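Long-range contact in trypanothione-dependent glyoxalase I (Leishmania major, PDB 2C21), which belongs to the glyoxalase/bleomycin resistance protein/dioxygenase superfamily and is a dimeric metalloprotein that binds nickel(II) at sites shared between its subunits: residues A[99-111]-A[114-126]. Numbering follows the deposited sequence.
Sequences DVPIDYEDESGFM and VVDPDGYYIELLN. With NI (nickel (II) ion), chain H.
I102 and V114 run alongside each other on the same face of one of the two mixed four-stranded sheets of this glyoxalase-fold chain, as an antiparallel non-hydrogen-bonded pair. CD1 of I102 ends 3.7 Å from CG1 of V114, and I102 also packs on V92 and R96 of helix 88-97, which covers the sheet at this point. Just before it, P101 O accepts a hydrogen bond from V115 N (3.1 Å), while the proline CB packs on CB of V115. A classic beta bulge follows, D103 and Y104 together facing F113. With its CG anti to the backbone N (chi1 -179°), D103 extends toward Y121 and sets its CG 3.9 Å from CE2 of the ring; the carboxylate is turned 61° from the plane of the ring.

At the far end of the hairpin, the polypeptide turns back to meet strand 121-126. Within this turn D106 OD1 accepts from G109 N, forming an Asx motif, and S108 OG accepts from F110 N in an ST turn. F110 O then receives a nearly straight hydrogen bond from N126 N (2.9 Å, N-H...O 164°), joining the turn to the residue at the N-cap position of helix 127-141. L125 places CD2 over one face of the F110 ring, nearer its perimeter than its centre and 4.2 Å from CZ, and the same methyl touches CB of M111. Anti torsions at chi1 and chi2 carry M111 SD to 3.8 Å from E123 OE2. E123 itself is extended toward the nickel ion, which H80 of the same chain and H11 and E62 of the second subunit also bind; its own ligating atom is OE1, 2.2 Å from the metal.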
ATOM      1  N   ASP A  99       9.403  18.505 -13.496  1.00 39.91           N
ATOM      2  CA  ASP A  99       9.583  17.455 -14.511  1.00 39.87           C
ATOM      3  C   ASP A  99       9.064  16.075 -14.105  1.00 39.57           C
ATOM      4  O   ASP A  99       9.535  15.071 -14.638  1.00 39.40           O
ATOM      5  CB  ASP A  99      11.054  17.323 -14.950  1.00 39.94           C
ATOM      6  CG  ASP A  99      11.607  18.585 -15.569  1.00 41.04           C
ATOM      7  OD1 ASP A  99      10.923  19.212 -16.418  1.00 41.50           O
ATOM      8  OD2 ASP A  99      12.757  18.932 -15.224  1.00 42.43           O
ATOM      9  N   VAL A 100       8.103  16.015 -13.184  1.00 39.42           N
ATOM     10  CA  VAL A 100       7.509  14.731 -12.788  1.00 39.24           C
ATOM     11  C   VAL A 100       6.514  14.305 -13.863  1.00 39.15           C
ATOM     12  O   VAL A 100       5.618  15.087 -14.209  1.00 38.54           O
ATOM     13  CB  VAL A 100       6.773  14.829 -11.446  1.00 39.20           C
ATOM     14  CG1 VAL A 100       5.976  13.562 -11.161  1.00 39.72           C
ATOM     15  CG2 VAL A 100       7.756  15.081 -10.319  1.00 40.31           C
ATOM     16  N   PRO A 101       6.663  13.079 -14.408  1.00 39.09           N
ATOM     17  CA  PRO A 101       5.718  12.649 -15.445  1.00 39.22           C
ATOM     18  C   PRO A 101       4.274  12.611 -14.948  1.00 39.53           C
ATOM     19  O   PRO A 101       3.997  12.038 -13.888  1.00 39.36           O
ATOM     20  CB  PRO A 101       6.209  11.241 -15.808  1.00 39.37           C
ATOM     21  CG  PRO A 101       7.634  11.196 -15.351  1.00 38.77           C
ATOM     22  CD  PRO A 101       7.683  12.050 -14.137  1.00 39.22           C
ATOM     23  N   ILE A 102       3.370  13.235 -15.705  1.00 39.52           N
ATOM     24  CA  ILE A 102       1.946  13.251 -15.375  1.00 39.97           C
ATOM     25  C   ILE A 102       1.238  12.310 -16.348  1.00 40.66           C
ATOM     26  O   ILE A 102       1.101  12.621 -17.523  1.00 40.38           O
ATOM     27  CB  ILE A 102       1.339  14.687 -15.489  1.00 40.22           C
ATOM     28  CG1 ILE A 102       2.217  15.728 -14.772  1.00 40.43           C
ATOM     29  CG2 ILE A 102      -0.089  14.720 -14.935  1.00 40.15           C
ATOM     30  CD1 ILE A 102       2.514  15.407 -13.312  1.00 40.81           C
ATOM     31  N   ASP A 103       0.800  11.152 -15.861  1.00 41.61           N
ATOM     32  CA  ASP A 103       0.205  10.128 -16.733  1.00 42.37           C
ATOM     33  C   ASP A 103      -1.255  10.449 -17.068  1.00 42.61           C
ATOM     34  O   ASP A 103      -1.710  10.211 -18.191  1.00 42.85           O
ATOM     35  CB  ASP A 103       0.326   8.747 -16.081  1.00 42.79           C
ATOM     36  CG  ASP A 103      -0.256   7.644 -16.941  1.00 44.72           C
ATOM     37  OD1 ASP A 103       0.347   7.299 -17.976  1.00 47.56           O
ATOM     38  OD2 ASP A 103      -1.326   7.120 -16.576  1.00 48.00           O
ATOM     39  N   TYR A 104      -1.975  11.014 -16.101  1.00 42.96           N
ATOM     40  CA  TYR A 104      -3.388  11.348 -16.266  1.00 43.08           C
ATOM     41  C   TYR A 104      -3.777  12.502 -15.347  1.00 43.17           C
ATOM     42  O   TYR A 104      -3.283  12.599 -14.230  1.00 42.75           O
ATOM     43  CB  TYR A 104      -4.251  10.122 -15.945  1.00 43.31           C
ATOM     44  CG  TYR A 104      -5.743  10.385 -15.934  1.00 43.82           C
ATOM     45  CD1 TYR A 104      -6.462  10.492 -17.127  1.00 43.91           C
ATOM     46  CD2 TYR A 104      -6.441  10.510 -14.734  1.00 44.32           C
ATOM     47  CE1 TYR A 104      -7.837  10.725 -17.124  1.00 44.70           C
ATOM     48  CE2 TYR A 104      -7.815  10.755 -14.720  1.00 44.22           C
ATOM     49  CZ  TYR A 104      -8.506  10.852 -15.915  1.00 44.95           C
ATOM     50  OH  TYR A 104      -9.862  11.085 -15.899  1.00 44.58           O
ATOM     51  N   GLU A 105      -4.670  13.363 -15.829  1.00 43.60           N
ATOM     52  CA  GLU A 105      -5.184  14.487 -15.058  1.00 43.97           C
ATOM     53  C   GLU A 105      -6.572  14.808 -15.601  1.00 44.49           C
ATOM     54  O   GLU A 105      -6.690  15.180 -16.765  1.00 44.58           O
ATOM     55  CB  GLU A 105      -4.250  15.694 -15.235  1.00 44.36           C
ATOM     56  CG  GLU A 105      -4.428  16.832 -14.216  1.00 44.86           C
ATOM     57  CD  GLU A 105      -3.876  18.176 -14.716  1.00 45.93           C
ATOM     58  OE1 GLU A 105      -4.223  19.230 -14.132  1.00 45.40           O
ATOM     59  OE2 GLU A 105      -3.103  18.181 -15.699  1.00 45.88           O
ATOM     60  N   ASP A 106      -7.623  14.650 -14.795  1.00 44.73           N
ATOM     61  CA  ASP A 106      -8.980  14.964 -15.274  1.00 45.03           C
ATOM     62  C   ASP A 106      -9.250  16.467 -15.232  1.00 44.81           C
ATOM     63  O   ASP A 106      -8.502  17.223 -14.611  1.00 44.79           O
ATOM     64  CB  ASP A 106     -10.067  14.180 -14.513  1.00 45.34           C
ATOM     65  CG  ASP A 106     -10.156  14.536 -13.029  1.00 46.21           C
ATOM     66  OD1 ASP A 106      -9.572  15.549 -12.591  1.00 47.34           O
ATOM     67  OD2 ASP A 106     -10.832  13.781 -12.296  1.00 47.34           O
ATOM     68  N   GLU A 107     -10.324  16.882 -15.894  1.00 44.47           N
ATOM     69  CA  GLU A 107     -10.720  18.290 -15.931  1.00 44.38           C
ATOM     70  C   GLU A 107     -11.281  18.779 -14.591  1.00 44.05           C
ATOM     71  O   GLU A 107     -11.181  19.969 -14.270  1.00 44.09           O
ATOM     72  CB  GLU A 107     -11.775  18.536 -17.029  1.00 44.35           C
ATOM     73  CG  GLU A 107     -11.241  19.085 -18.359  1.00 44.83           C
ATOM     74  CD  GLU A 107     -10.805  17.998 -19.332  0.50 44.55           C
ATOM     75  OE1 GLU A 107      -9.943  17.173 -18.961  0.50 43.47           O
ATOM     76  OE2 GLU A 107     -11.318  17.987 -20.477  0.50 43.75           O
ATOM     77  N   SER A 108     -11.884  17.872 -13.824  1.00 43.53           N
ATOM     78  CA  SER A 108     -12.655  18.261 -12.637  1.00 43.20           C
ATOM     79  C   SER A 108     -11.786  18.589 -11.419  1.00 42.81           C
ATOM     80  O   SER A 108     -12.191  19.392 -10.573  1.00 42.60           O
ATOM     81  CB  SER A 108     -13.684  17.176 -12.283  1.00 43.20           C
ATOM     82  OG  SER A 108     -13.101  16.084 -11.598  1.00 43.24           O
ATOM     83  N   GLY A 109     -10.601  17.976 -11.340  1.00 42.32           N
ATOM     84  CA  GLY A 109      -9.698  18.132 -10.195  1.00 41.88           C
ATOM     85  C   GLY A 109      -9.850  17.025  -9.163  1.00 41.70           C
ATOM     86  O   GLY A 109      -9.295  17.116  -8.069  1.00 42.17           O
ATOM     87  N   PHE A 110     -10.588  15.971  -9.504  1.00 40.93           N
ATOM     88  CA  PHE A 110     -10.826  14.864  -8.577  1.00 40.67           C
ATOM     89  C   PHE A 110      -9.629  13.910  -8.498  1.00 40.19           C
ATOM     90  O   PHE A 110      -9.288  13.405  -7.420  1.00 39.79           O
ATOM     91  CB  PHE A 110     -12.090  14.086  -8.987  1.00 40.70           C
ATOM     92  CG  PHE A 110     -12.274  12.792  -8.242  1.00 41.05           C
ATOM     93  CD1 PHE A 110     -12.518  12.793  -6.875  1.00 41.16           C
ATOM     94  CD2 PHE A 110     -12.175  11.570  -8.900  1.00 42.21           C
ATOM     95  CE1 PHE A 110     -12.674  11.601  -6.180  1.00 41.31           C
ATOM     96  CE2 PHE A 110     -12.337  10.370  -8.209  1.00 40.83           C
ATOM     97  CZ  PHE A 110     -12.585  10.387  -6.850  1.00 40.91           C
ATOM     98  N   MET A 111      -8.988  13.676  -9.639  1.00 40.04           N
ATOM     99  CA  MET A 111      -8.041  12.570  -9.779  1.00 39.88           C
ATOM    100  C   MET A 111      -6.912  12.881 -10.755  1.00 39.00           C
ATOM    101  O   MET A 111      -7.115  13.528 -11.776  1.00 38.43           O
ATOM    102  CB  MET A 111      -8.809  11.334 -10.250  1.00 40.62           C
ATOM    103  CG  MET A 111      -7.980  10.214 -10.868  1.00 43.64           C
ATOM    104  SD  MET A 111      -9.007   8.797 -11.351  1.00 49.40           S
ATOM    105  CE  MET A 111     -10.457   9.589 -12.035  1.00 48.25           C
ATOM    106  N   VAL A 114       0.459  10.361 -11.327  1.00 37.45           N
ATOM    107  CA  VAL A 114       1.841  10.779 -11.537  1.00 37.45           C
ATOM    108  C   VAL A 114       2.773   9.573 -11.354  1.00 37.23           C
ATOM    109  O   VAL A 114       2.379   8.550 -10.783  1.00 37.11           O
ATOM    110  CB  VAL A 114       2.239  11.939 -10.587  1.00 37.58           C
ATOM    111  CG1 VAL A 114       1.220  13.079 -10.693  1.00 38.29           C
ATOM    112  CG2 VAL A 114       2.393  11.460  -9.137  1.00 38.01           C
ATOM    113  N   VAL A 115       4.003   9.704 -11.844  1.00 36.98           N
ATOM    114  CA  VAL A 115       4.951   8.597 -11.853  1.00 36.60           C
ATOM    115  C   VAL A 115       6.181   8.947 -11.021  1.00 36.47           C
ATOM    116  O   VAL A 115       6.758  10.029 -11.179  1.00 36.43           O
ATOM    117  CB  VAL A 115       5.352   8.229 -13.296  1.00 36.27           C
ATOM    118  CG1 VAL A 115       6.110   6.897 -13.317  1.00 36.66           C
ATOM    119  CG2 VAL A 115       4.108   8.149 -14.183  1.00 35.93           C
ATOM    120  N   ASP A 116       6.571   8.046 -10.113  1.00 36.40           N
ATOM    121  CA  ASP A 116       7.709   8.293  -9.252  1.00 36.29           C
ATOM    122  C   ASP A 116       9.007   7.992 -10.007  1.00 36.27           C
ATOM    123  O   ASP A 116       8.962   7.501 -11.138  1.00 35.21           O
ATOM    124  CB  ASP A 116       7.547   7.558  -7.892  1.00 36.40           C
ATOM    125  CG  ASP A 116       8.163   6.176  -7.849  1.00 36.50           C
ATOM    126  OD1 ASP A 116       8.518   5.587  -8.901  1.00 35.53           O
ATOM    127  OD2 ASP A 116       8.276   5.667  -6.697  1.00 37.53           O
ATOM    128  N   PRO A 117      10.175   8.315  -9.405  1.00 36.74           N
ATOM    129  CA  PRO A 117      11.428   8.188 -10.161  1.00 36.67           C
ATOM    130  C   PRO A 117      11.761   6.783 -10.685  1.00 36.77           C
ATOM    131  O   PRO A 117      12.522   6.662 -11.662  1.00 36.25           O
ATOM    132  CB  PRO A 117      12.472   8.694  -9.173  1.00 37.13           C
ATOM    133  CG  PRO A 117      11.689   9.654  -8.296  1.00 37.26           C
ATOM    134  CD  PRO A 117      10.428   8.870  -8.068  1.00 36.53           C
ATOM    135  N   ASP A 118      11.172   5.749 -10.079  1.00 36.44           N
ATOM    136  CA  ASP A 118      11.381   4.372 -10.526  1.00 36.93           C
ATOM    137  C   ASP A 118      10.300   3.839 -11.462  1.00 36.95           C
ATOM    138  O   ASP A 118      10.424   2.710 -11.942  1.00 37.73           O
ATOM    139  CB  ASP A 118      11.502   3.424  -9.331  1.00 36.59           C
ATOM    140  CG  ASP A 118      12.758   3.649  -8.542  1.00 36.94           C
ATOM    141  OD1 ASP A 118      13.829   3.153  -8.953  1.00 35.88           O
ATOM    142  OD2 ASP A 118      12.672   4.340  -7.511  1.00 41.06           O
ATOM    143  N   GLY A 119       9.252   4.619 -11.716  1.00 36.97           N
ATOM    144  CA  GLY A 119       8.180   4.193 -12.604  1.00 37.00           C
ATOM    145  C   GLY A 119       6.914   3.678 -11.926  1.00 37.45           C
ATOM    146  O   GLY A 119       5.986   3.211 -12.604  1.00 37.76           O
ATOM    147  N   TYR A 120       6.861   3.742 -10.602  1.00 37.93           N
ATOM    148  CA  TYR A 120       5.650   3.372  -9.877  1.00 37.55           C
ATOM    149  C   TYR A 120       4.609   4.478 -10.054  1.00 38.08           C
ATOM    150  O   TYR A 120       4.953   5.681 -10.129  1.00 37.24           O
ATOM    151  CB  TYR A 120       5.918   3.186  -8.376  1.00 37.12           C
ATOM    152  CG  TYR A 120       6.839   2.035  -8.025  1.00 35.82           C
ATOM    153  CD1 TYR A 120       6.362   0.729  -7.952  1.00 35.23           C
ATOM    154  CD2 TYR A 120       8.183   2.261  -7.751  1.00 34.56           C
ATOM    155  CE1 TYR A 120       7.214  -0.341  -7.634  1.00 35.64           C
ATOM    156  CE2 TYR A 120       9.045   1.208  -7.421  1.00 34.39           C
ATOM    157  CZ  TYR A 120       8.557  -0.094  -7.367  1.00 34.26           C
ATOM    158  OH  TYR A 120       9.408  -1.131  -7.045  1.00 34.50           O
ATOM    159  N   TYR A 121       3.344   4.070 -10.085  1.00 38.15           N
ATOM    160  CA  TYR A 121       2.236   5.010 -10.188  1.00 38.53           C
ATOM    161  C   TYR A 121       1.698   5.456  -8.840  1.00 38.53           C
ATOM    162  O   TYR A 121       1.595   4.675  -7.892  1.00 38.79           O
ATOM    163  CB  TYR A 121       1.103   4.395 -11.009  1.00 39.40           C
ATOM    164  CG  TYR A 121       1.456   4.267 -12.458  1.00 40.07           C
ATOM    165  CD1 TYR A 121       1.825   3.049 -13.001  1.00 43.06           C
ATOM    166  CD2 TYR A 121       1.444   5.376 -13.290  1.00 42.07           C
ATOM    167  CE1 TYR A 121       2.147   2.939 -14.365  1.00 44.08           C
ATOM    168  CE2 TYR A 121       1.771   5.280 -14.636  1.00 42.43           C
ATOM    169  CZ  TYR A 121       2.124   4.070 -15.166  1.00 43.49           C
ATOM    170  OH  TYR A 121       2.450   3.994 -16.504  1.00 44.28           O
ATOM    171  N   ILE A 122       1.381   6.743  -8.756  1.00 38.63           N
ATOM    172  CA  ILE A 122       0.735   7.295  -7.580  0.67 38.70           C
ATOM    173  C   ILE A 122      -0.554   7.994  -8.021  1.00 38.57           C
ATOM    174  O   ILE A 122      -0.546   8.817  -8.947  1.00 38.92           O
ATOM    175  CB  ILE A 122       1.666   8.276  -6.863  0.67 38.85           C
ATOM    176  CG1 ILE A 122       2.831   7.519  -6.222  0.67 38.87           C
ATOM    177  CG2 ILE A 122       0.911   9.093  -5.802  0.67 39.55           C
ATOM    178  CD1 ILE A 122       4.116   8.248  -6.299  0.67 38.70           C
ATOM    179  N   GLU A 123      -1.654   7.658  -7.356  1.00 37.93           N
ATOM    180  CA  GLU A 123      -2.941   8.275  -7.609  1.00 38.06           C
ATOM    181  C   GLU A 123      -3.157   9.408  -6.619  1.00 37.82           C
ATOM    182  O   GLU A 123      -3.127   9.189  -5.414  1.00 37.73           O
ATOM    183  CB  GLU A 123      -4.067   7.243  -7.462  1.00 38.04           C
ATOM    184  CG  GLU A 123      -5.437   7.740  -7.926  1.00 39.49           C
ATOM    185  CD  GLU A 123      -6.497   6.659  -7.821  1.00 40.79           C
ATOM    186  OE1 GLU A 123      -6.500   5.916  -6.835  1.00 42.40           O
ATOM    187  OE2 GLU A 123      -7.330   6.554  -8.727  1.00 44.42           O
ATOM    188  N   LEU A 124      -3.361  10.614  -7.143  1.00 37.58           N
ATOM    189  CA  LEU A 124      -3.680  11.774  -6.346  1.00 37.44           C
ATOM    190  C   LEU A 124      -5.178  11.995  -6.400  1.00 37.21           C
ATOM    191  O   LEU A 124      -5.756  12.107  -7.484  1.00 36.83           O
ATOM    192  CB  LEU A 124      -2.955  13.001  -6.896  1.00 37.46           C
ATOM    193  CG  LEU A 124      -1.431  12.867  -6.949  1.00 37.97           C
ATOM    194  CD1 LEU A 124      -0.831  14.076  -7.663  1.00 39.11           C
ATOM    195  CD2 LEU A 124      -0.879  12.728  -5.541  1.00 37.37           C
ATOM    196  N   LEU A 125      -5.798  12.054  -5.231  1.00 37.15           N
ATOM    197  CA  LEU A 125      -7.239  12.194  -5.123  1.00 37.24           C
ATOM    198  C   LEU A 125      -7.620  13.373  -4.253  1.00 37.80           C
ATOM    199  O   LEU A 125      -7.029  13.593  -3.202  1.00 38.04           O
ATOM    200  CB  LEU A 125      -7.847  10.943  -4.504  1.00 37.47           C
ATOM    201  CG  LEU A 125      -7.711   9.645  -5.301  1.00 37.84           C
ATOM    202  CD1 LEU A 125      -8.300   8.515  -4.476  1.00 38.92           C
ATOM    203  CD2 LEU A 125      -8.407   9.751  -6.646  1.00 38.60           C
ATOM    204  N   ASN A 126      -8.629  14.116  -4.681  1.00 37.54           N
ATOM    205  CA  ASN A 126      -9.232  15.095  -3.792  1.00 38.00           C
ATOM    206  C   ASN A 126      -9.944  14.338  -2.669  1.00 38.01           C
ATOM    207  O   ASN A 126     -10.962  13.671  -2.903  1.00 38.59           O
ATOM    208  CB  ASN A 126     -10.210  15.987  -4.545  1.00 37.36           C
ATOM    209  CG  ASN A 126     -10.726  17.111  -3.683  1.00 37.74           C
ATOM    210  OD1 ASN A 126     -10.362  18.281  -3.867  1.00 37.78           O
ATOM    211  ND2 ASN A 126     -11.560  16.764  -2.711  1.00 36.16           N
TER
HETATM  212 NI    NI H1143      -6.948   3.751  -6.471  0.50 36.35          NI
HETATM  213  O   HOH W   1      -8.761   4.368  -6.747  1.00 40.82           O